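Local coordinates for protein uncharacterized HTH-type transcriptional regulator yydK (Bacillus subtilis subsp. subtilis, PDB 3BWG) that probably binds DNA as a GntR-family transcription regulator, pairing a winged helix-turn-helix domain with a UTRA domain, at residues 78-83 / 178-183; 127-132 / 137-142; 160-165 / 215-220. All blocks are in the same frame, centred on the assembly; numbering follows the deposited sequence.

All three contacts reach the six-stranded antiparallel sheet of the UTRA domain. Contact 2 is the hairpin of strands 123-132 and 135-145, contact 3 sets helix 161-167 against strand 215-224, and contact 1 brings residues 78-83 to strand 173-184, outermost within this chain. The centres of contacts 2 and 3 lie about 13 Å apart, and a probable hydrogen bond, Glu141 O to Lys220 N at 2.7 Å, joins their neighbouring strands. Contacts 1 and 2 meet through Ile78 CD1 and Leu137 CD1, 3.8 Å apart. Contacts 1 and 3 stay about 5 Å apart at their nearest atoms. UTRA domains of relatives bind small effectors; the ethanediol bound at contact 2 is probably from the crystallisation liquor.

Contact 1: 78-83 / 178-183; sequences ISLLSN and LFLHVG
Leu81 and Leu178 mark the nearest approach of the two backbones, yet their CA atoms remain 8.5 Å apart, a spacing bridged by leucine side chains. Leu80 and Leu178 point at each other's segments and slide past one another in opposite directions. The CD2 methyl of Leu178 does most of the touching: it lies 3.6 Å from Leu80 O and 4.1 Å from Leu80 CG, while Leu81 CD2 closes on it at 4.2 Å. With its CG anti to the backbone N (chi1 -178°), Leu80 carries both methyls toward strand 178-183, and its CD2 comes within 4.4 Å of Leu180 CD2. In the fold, this joins a short parallel sheet, strands 78-79 and 230-234, to strand 173-184, the outermost of the UTRA sheet within this chain. Leu178, Phe179 and Leu180 also pair antiparallel with a strand of the second subunit, so the sheet runs on across the dimer interface. Ile204 and Phe230 add further apolar surface around Leu80. The turn presenting these leucines is tied by Ser79 OG, which donates to Leu81 O at 2.7 Å, with the hydroxyl tilted 31° from the carbonyl plane.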
# COMPACT_ATOMS: atom_id res chain seq x y z
N ILE B 78 0.40 -11.15 3.85
CA ILE B 78 1.05 -10.24 4.80
C ILE B 78 0.71 -8.82 4.37
O ILE B 78 0.80 -8.44 3.18
CB ILE B 78 2.60 -10.39 4.84
CG1 ILE B 78 3.03 -11.83 5.20
CG2 ILE B 78 3.25 -9.32 5.78
CD1 ILE B 78 4.30 -12.24 4.43
N SER B 79 0.28 -8.04 5.35
CA SER B 79 0.00 -6.65 5.15
C SER B 79 1.30 -5.90 4.78
O SER B 79 2.25 -5.81 5.55
CB SER B 79 -0.66 -6.09 6.40
OG SER B 79 -0.75 -4.69 6.23
N LEU B 80 1.36 -5.43 3.56
CA LEU B 80 2.58 -4.78 3.10
C LEU B 80 2.89 -3.54 3.96
O LEU B 80 4.05 -3.31 4.33
CB LEU B 80 2.44 -4.42 1.63
CG LEU B 80 3.62 -3.77 0.91
CD1 LEU B 80 4.81 -4.68 0.72
CD2 LEU B 80 3.09 -3.26 -0.40
N LEU B 81 1.86 -2.76 4.30
CA LEU B 81 2.00 -1.58 5.14
C LEU B 81 1.75 -1.94 6.61
O LEU B 81 0.71 -2.50 6.94
CB LEU B 81 1.04 -0.44 4.66
CG LEU B 81 1.18 -0.02 3.16
CD1 LEU B 81 0.24 1.13 2.77
CD2 LEU B 81 2.63 0.37 2.79
N SER B 82 2.69 -1.60 7.48
CA SER B 82 2.65 -2.01 8.89
C SER B 82 1.62 -1.20 9.65
O SER B 82 1.57 0.03 9.51
CB SER B 82 4.01 -1.79 9.57
OG SER B 82 5.09 -2.10 8.69
N ASN B 83 0.80 -1.88 10.46
CA ASN B 83 -0.02 -1.23 11.50
C ASN B 83 -1.06 -0.25 10.95
O ASN B 83 -1.00 0.95 11.26
CB ASN B 83 0.87 -0.50 12.53
CG ASN B 83 1.54 -1.46 13.53
OD1 ASN B 83 2.32 -2.34 13.16
ND2 ASN B 83 1.25 -1.26 14.82
N LEU B 178 8.05 2.87 1.20
CA LEU B 178 8.59 1.57 0.74
C LEU B 178 8.88 1.61 -0.74
O LEU B 178 8.05 2.12 -1.52
CB LEU B 178 7.62 0.41 1.03
CG LEU B 178 7.47 -0.19 2.43
CD1 LEU B 178 7.08 0.92 3.47
CD2 LEU B 178 6.48 -1.36 2.49
N PHE B 179 10.08 1.12 -1.11
CA PHE B 179 10.60 0.98 -2.45
C PHE B 179 10.75 -0.52 -2.75
O PHE B 179 11.43 -1.25 -2.00
CB PHE B 179 11.91 1.76 -2.59
CG PHE B 179 11.75 3.24 -2.22
CD1 PHE B 179 11.19 4.12 -3.11
CD2 PHE B 179 12.10 3.69 -0.95
CE1 PHE B 179 11.00 5.48 -2.77
CE2 PHE B 179 11.91 5.01 -0.57
CZ PHE B 179 11.37 5.92 -1.50
N LEU B 180 10.03 -0.97 -3.78
CA LEU B 180 9.90 -2.40 -4.14
C LEU B 180 10.60 -2.70 -5.44
O LEU B 180 10.42 -1.99 -6.43
CB LEU B 180 8.42 -2.79 -4.24
CG LEU B 180 7.59 -3.05 -2.98
CD1 LEU B 180 7.23 -1.79 -2.21
CD2 LEU B 180 6.32 -3.74 -3.38
N HIS B 181 11.39 -3.78 -5.44
CA HIS B 181 12.18 -4.21 -6.58
C HIS B 181 11.97 -5.71 -6.70
O HIS B 181 11.82 -6.40 -5.69
CB HIS B 181 13.69 -3.88 -6.41
CG HIS B 181 13.97 -2.48 -5.95
ND1 HIS B 181 14.04 -2.14 -4.61
CD2 HIS B 181 14.25 -1.34 -6.64
CE1 HIS B 181 14.31 -0.84 -4.49
NE2 HIS B 181 14.42 -0.33 -5.71
N VAL B 182 11.92 -6.21 -7.92
CA VAL B 182 11.97 -7.66 -8.16
C VAL B 182 13.27 -8.03 -8.82
O VAL B 182 13.69 -7.37 -9.76
CB VAL B 182 10.75 -8.18 -8.94
CG1 VAL B 182 10.96 -9.63 -9.37
CG2 VAL B 182 9.51 -8.10 -8.04
N GLY B 183 13.92 -9.07 -8.29
CA GLY B 183 15.25 -9.44 -8.69
C GLY B 183 15.46 -10.94 -8.56
O GLY B 183 14.50 -11.69 -8.30

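Contact 2: 127-132 / 137-142; sequences KRVRYI and LCYEES. With EDO (1,2-ethanediol), chain H.
Arg128 and Glu140 form a hydrogen-bonded pair of the antiparallel hairpin, and their side chains run next to each other in the same direction into its tightly packed face. Arg128 NE donates to Glu140 OE2 at 2.9 Å and NH2 to the same oxygen at 3.2 Å; the first approaches from above the carboxylate plane, 62° out of it, although both bonds lie near the guanidinium plane. Arg130 NE sits 3.6 Å above the centre of that guanidinium, and Arg130 CG rests 3.7 Å from Cys138 SG. Farther along, Leu137 N and, weakly, Cys138 N both reach Arg130 O, making a classic beta bulge. On the opposite face, covered in part by helix 187-193 with Tyr192 stacked on Tyr139, the looser, partly exposed end is that of Lys127 and Glu141. There Lys127 CE lies 3.5 Å from Tyr139 OH, while its NZ goes to Glu101. An ethanediol gives its O2 proton to Glu141 OE2 at 2.6 Å, the other carboxylate oxygen taking Tyr125 OH. On the buried face Val157 O and His159 O receive Arg128 NH1, and Ser97 and Glu91 hold Arg130. The carboxylates of Glu140 and Glu91 probably balance the two layered arginines, which in turn are likely to keep Glu140 ionised.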
# COMPACT_ATOMS: atom_id res chain seq x y z
N LYS B 127 21.27 -7.60 11.40
CA LYS B 127 21.21 -8.52 10.30
C LYS B 127 20.49 -9.76 10.86
O LYS B 127 20.92 -10.32 11.89
CB LYS B 127 22.63 -8.87 9.84
CG LYS B 127 22.63 -9.82 8.63
CD LYS B 127 24.00 -10.47 8.34
CE LYS B 127 24.88 -9.52 7.54
NZ LYS B 127 26.19 -10.22 7.24
N ARG B 128 19.37 -10.15 10.24
CA ARG B 128 18.59 -11.26 10.76
C ARG B 128 17.80 -12.00 9.68
O ARG B 128 17.42 -11.43 8.63
CB ARG B 128 17.70 -10.82 11.94
CG ARG B 128 16.46 -10.03 11.60
CD ARG B 128 15.77 -9.47 12.83
NE ARG B 128 14.77 -8.50 12.40
CZ ARG B 128 13.73 -8.09 13.11
NH1 ARG B 128 13.52 -8.54 14.34
NH2 ARG B 128 12.90 -7.21 12.56
N VAL B 129 17.62 -13.28 9.91
CA VAL B 129 16.74 -14.08 9.08
C VAL B 129 15.51 -14.25 9.91
O VAL B 129 15.58 -14.50 11.14
CB VAL B 129 17.37 -15.45 8.70
CG1 VAL B 129 16.41 -16.31 7.79
CG2 VAL B 129 18.73 -15.24 8.01
N ARG B 130 14.37 -14.07 9.27
CA ARG B 130 13.09 -14.25 9.95
C ARG B 130 12.33 -15.46 9.40
O ARG B 130 12.54 -15.83 8.25
CB ARG B 130 12.28 -12.95 9.93
CG ARG B 130 13.12 -11.70 10.17
CD ARG B 130 12.22 -10.50 10.47
NE ARG B 130 11.61 -10.68 11.81
CZ ARG B 130 10.57 -9.98 12.25
NH1 ARG B 130 10.02 -9.04 11.47
NH2 ARG B 130 10.09 -10.20 13.48
N TYR B 131 11.50 -16.08 10.25
CA TYR B 131 10.78 -17.33 9.92
C TYR B 131 9.28 -17.26 10.24
O TYR B 131 8.88 -16.69 11.26
CB TYR B 131 11.36 -18.53 10.68
CG TYR B 131 12.82 -18.80 10.46
CD1 TYR B 131 13.26 -19.91 9.73
CD2 TYR B 131 13.78 -17.95 11.01
CE1 TYR B 131 14.66 -20.15 9.54
CE2 TYR B 131 15.14 -18.16 10.84
CZ TYR B 131 15.58 -19.23 10.10
OH TYR B 131 16.95 -19.36 9.96
N ILE B 132 8.46 -17.82 9.36
CA ILE B 132 7.02 -17.95 9.63
C ILE B 132 6.72 -19.40 9.62
O ILE B 132 6.92 -20.07 8.60
CB ILE B 132 6.09 -17.16 8.63
CG1 ILE B 132 6.70 -17.02 7.21
CG2 ILE B 132 5.75 -15.80 9.20
CD1 ILE B 132 6.31 -18.13 6.23
N LEU B 137 11.11 -16.59 6.03
CA LEU B 137 10.29 -15.49 5.52
C LEU B 137 11.15 -14.47 4.74
O LEU B 137 10.80 -14.03 3.62
CB LEU B 137 9.56 -14.80 6.68
CG LEU B 137 8.78 -13.53 6.29
CD1 LEU B 137 7.68 -13.83 5.26
CD2 LEU B 137 8.19 -12.77 7.46
N CYS B 138 12.26 -14.07 5.34
CA CYS B 138 13.08 -13.02 4.80
C CYS B 138 14.46 -12.99 5.42
O CYS B 138 14.71 -13.64 6.43
CB CYS B 138 12.41 -11.64 4.96
SG CYS B 138 12.20 -11.09 6.69
N TYR B 139 15.32 -12.21 4.78
CA TYR B 139 16.64 -11.93 5.19
C TYR B 139 16.64 -10.40 5.20
O TYR B 139 16.26 -9.77 4.20
CB TYR B 139 17.64 -12.50 4.15
CG TYR B 139 19.04 -11.93 4.28
CD1 TYR B 139 19.76 -12.06 5.48
CD2 TYR B 139 19.65 -11.26 3.23
CE1 TYR B 139 21.02 -11.50 5.64
CE2 TYR B 139 20.93 -10.71 3.36
CZ TYR B 139 21.61 -10.84 4.58
OH TYR B 139 22.89 -10.32 4.76
N GLU B 140 17.04 -9.81 6.33
CA GLU B 140 16.98 -8.38 6.51
C GLU B 140 18.26 -7.73 7.05
O GLU B 140 18.95 -8.26 7.89
CB GLU B 140 15.78 -8.03 7.40
CG GLU B 140 15.93 -6.78 8.29
CD GLU B 140 14.83 -6.65 9.34
OE1 GLU B 140 14.57 -5.54 9.80
OE2 GLU B 140 14.18 -7.64 9.68
N GLU B 141 18.53 -6.52 6.58
CA GLU B 141 19.51 -5.68 7.21
C GLU B 141 18.76 -4.42 7.54
O GLU B 141 18.04 -3.87 6.67
CB GLU B 141 20.65 -5.34 6.24
CG GLU B 141 21.66 -6.45 6.00
CD GLU B 141 22.76 -6.02 5.01
OE1 GLU B 141 23.87 -5.62 5.44
OE2 GLU B 141 22.48 -6.05 3.79
N SER B 142 18.87 -3.97 8.79
CA SER B 142 18.33 -2.67 9.13
C SER B 142 19.28 -1.79 9.92
O SER B 142 20.23 -2.27 10.54
CB SER B 142 16.98 -2.79 9.81
OG SER B 142 16.99 -3.87 10.69
C1 EDO H . 18.34 -7.67 2.19
O1 EDO H . 18.59 -8.48 1.04
C2 EDO H . 19.63 -7.57 2.96
O2 EDO H . 20.49 -6.68 2.22

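Contact 3: 160-165 / 215-220; sequences SIFHYI and PFDYSK
Phe162 and Ile165 of helix 161-167 meet Phe216 and Asp217 in a helix-on-sheet packing of the UTRA domain, the helix segment running nearly antiparallel to strand 215-220 with their axes 11.7 Å apart at closest. The side chain of Phe216 does most to bridge this spacing. From a CB directed at the helix, its CG stands between the backbone N and the carbonyl carbon (chi1 71°), which lifts the ring off the strand. Along one side of the ring, CD1 lies 4.1 Å from Ile165 CD1. One atom farther, CE1 meets two partners of the helix, Ile165 CD1 and Phe162 CE1, each 3.7 Å away. At the tip, CZ comes 3.8 Å from Phe162 CE1. The two phenylalanine rings are oblique, with centroids 5.7 Å apart and planes at 59°. Replacing Phe216 by an alanine would probably open a gap between helix and sheet where the ring now fills it, taking from Ile165 CD1 and Phe162 CE1 the aromatic carbon both rest on. Ile173 touches Phe162, Ile165 and Phe216 alike, and Phe208 presents an edge-to-face pairing to Phe162. Asp217, whose carboxylate plane is turned 78° from the Phe162 ring, meets that ring at its C-H edge: its OD2 lies near the ring plane, 3.3 Å from CE1 of Phe162.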
# COMPACT_ATOMS: atom_id res chain seq x y z
N SER B 160 9.80 -8.12 18.22
CA SER B 160 9.33 -6.92 17.53
C SER B 160 10.09 -5.68 17.97
O SER B 160 9.90 -5.15 19.08
CB SER B 160 7.82 -6.72 17.72
OG SER B 160 7.39 -5.67 16.86
N ILE B 161 10.95 -5.19 17.09
CA ILE B 161 11.71 -3.99 17.39
C ILE B 161 10.76 -2.76 17.57
O ILE B 161 10.94 -1.98 18.48
CB ILE B 161 12.82 -3.75 16.27
CG1 ILE B 161 13.78 -4.95 16.23
CG2 ILE B 161 13.58 -2.40 16.48
CD1 ILE B 161 14.83 -4.92 15.15
N PHE B 162 9.75 -2.64 16.71
CA PHE B 162 8.79 -1.53 16.77
C PHE B 162 8.00 -1.56 18.04
O PHE B 162 7.65 -0.50 18.57
CB PHE B 162 7.81 -1.57 15.61
CG PHE B 162 8.39 -1.02 14.32
CD1 PHE B 162 9.73 -0.68 14.22
CD2 PHE B 162 7.62 -0.93 13.20
CE1 PHE B 162 10.27 -0.20 13.05
CE2 PHE B 162 8.18 -0.46 12.00
CZ PHE B 162 9.49 -0.09 11.95
N HIS B 163 7.71 -2.77 18.53
CA HIS B 163 7.11 -2.89 19.85
C HIS B 163 7.93 -2.21 20.95
O HIS B 163 7.35 -1.49 21.73
CB HIS B 163 6.76 -4.33 20.26
CG HIS B 163 6.04 -4.39 21.58
ND1 HIS B 163 4.68 -4.16 21.68
CD2 HIS B 163 6.49 -4.58 22.84
CE1 HIS B 163 4.32 -4.25 22.96
NE2 HIS B 163 5.40 -4.48 23.68
N TYR B 164 9.25 -2.44 21.00
CA TYR B 164 10.11 -1.84 22.02
C TYR B 164 10.17 -0.32 21.85
O TYR B 164 10.17 0.44 22.82
CB TYR B 164 11.52 -2.45 21.97
CG TYR B 164 12.64 -1.62 22.58
CD1 TYR B 164 12.77 -1.46 23.99
CD2 TYR B 164 13.59 -0.99 21.75
CE1 TYR B 164 13.82 -0.65 24.55
CE2 TYR B 164 14.63 -0.19 22.27
CZ TYR B 164 14.75 -0.03 23.66
OH TYR B 164 15.84 0.74 24.13
N ILE B 165 10.22 0.09 20.60
CA ILE B 165 10.34 1.49 20.23
C ILE B 165 9.16 2.27 20.77
O ILE B 165 9.36 3.32 21.36
CB ILE B 165 10.52 1.62 18.71
CG1 ILE B 165 11.89 1.03 18.36
CG2 ILE B 165 10.37 3.11 18.27
CD1 ILE B 165 12.30 1.19 16.92
N PRO B 215 13.62 10.42 10.12
CA PRO B 215 13.79 8.97 9.93
C PRO B 215 14.39 8.35 11.18
O PRO B 215 15.18 9.01 11.87
CB PRO B 215 14.82 8.86 8.79
CG PRO B 215 14.85 10.18 8.13
CD PRO B 215 14.46 11.20 9.19
N PHE B 216 14.04 7.10 11.47
CA PHE B 216 14.67 6.36 12.58
C PHE B 216 15.18 4.96 12.20
O PHE B 216 16.03 4.40 12.90
CB PHE B 216 13.75 6.27 13.83
CG PHE B 216 12.54 5.36 13.67
CD1 PHE B 216 12.61 4.00 14.01
CD2 PHE B 216 11.34 5.86 13.20
CE1 PHE B 216 11.52 3.14 13.88
CE2 PHE B 216 10.22 5.00 13.04
CZ PHE B 216 10.33 3.63 13.39
N ASP B 217 14.66 4.42 11.09
CA ASP B 217 14.93 3.01 10.67
C ASP B 217 14.95 2.91 9.13
O ASP B 217 14.01 3.32 8.47
CB ASP B 217 13.85 2.10 11.30
CG ASP B 217 13.83 0.65 10.73
OD1 ASP B 217 14.73 0.21 10.02
OD2 ASP B 217 12.90 -0.08 11.07
N TYR B 218 16.06 2.44 8.57
CA TYR B 218 16.17 2.11 7.17
C TYR B 218 16.44 0.63 7.14
O TYR B 218 17.40 0.16 7.77
CB TYR B 218 17.34 2.87 6.53
CG TYR B 218 17.64 2.45 5.13
CD1 TYR B 218 16.66 2.54 4.13
CD2 TYR B 218 18.91 1.98 4.77
CE1 TYR B 218 16.93 2.15 2.83
CE2 TYR B 218 19.19 1.61 3.49
CZ TYR B 218 18.20 1.70 2.52
OH TYR B 218 18.48 1.35 1.21
N SER B 219 15.62 -0.10 6.39
CA SER B 219 15.80 -1.53 6.27
C SER B 219 15.83 -1.99 4.80
O SER B 219 15.25 -1.34 3.90
CB SER B 219 14.73 -2.27 7.07
OG SER B 219 13.51 -2.23 6.37
N LYS B 220 16.53 -3.10 4.58
CA LYS B 220 16.69 -3.73 3.28
C LYS B 220 16.31 -5.17 3.46
O LYS B 220 16.96 -5.89 4.22
CB LYS B 220 18.14 -3.65 2.86
CG LYS B 220 18.54 -2.21 2.55
CD LYS B 220 20.04 -1.97 2.72
CE LYS B 220 20.89 -2.91 1.91
NZ LYS B 220 21.20 -2.32 0.58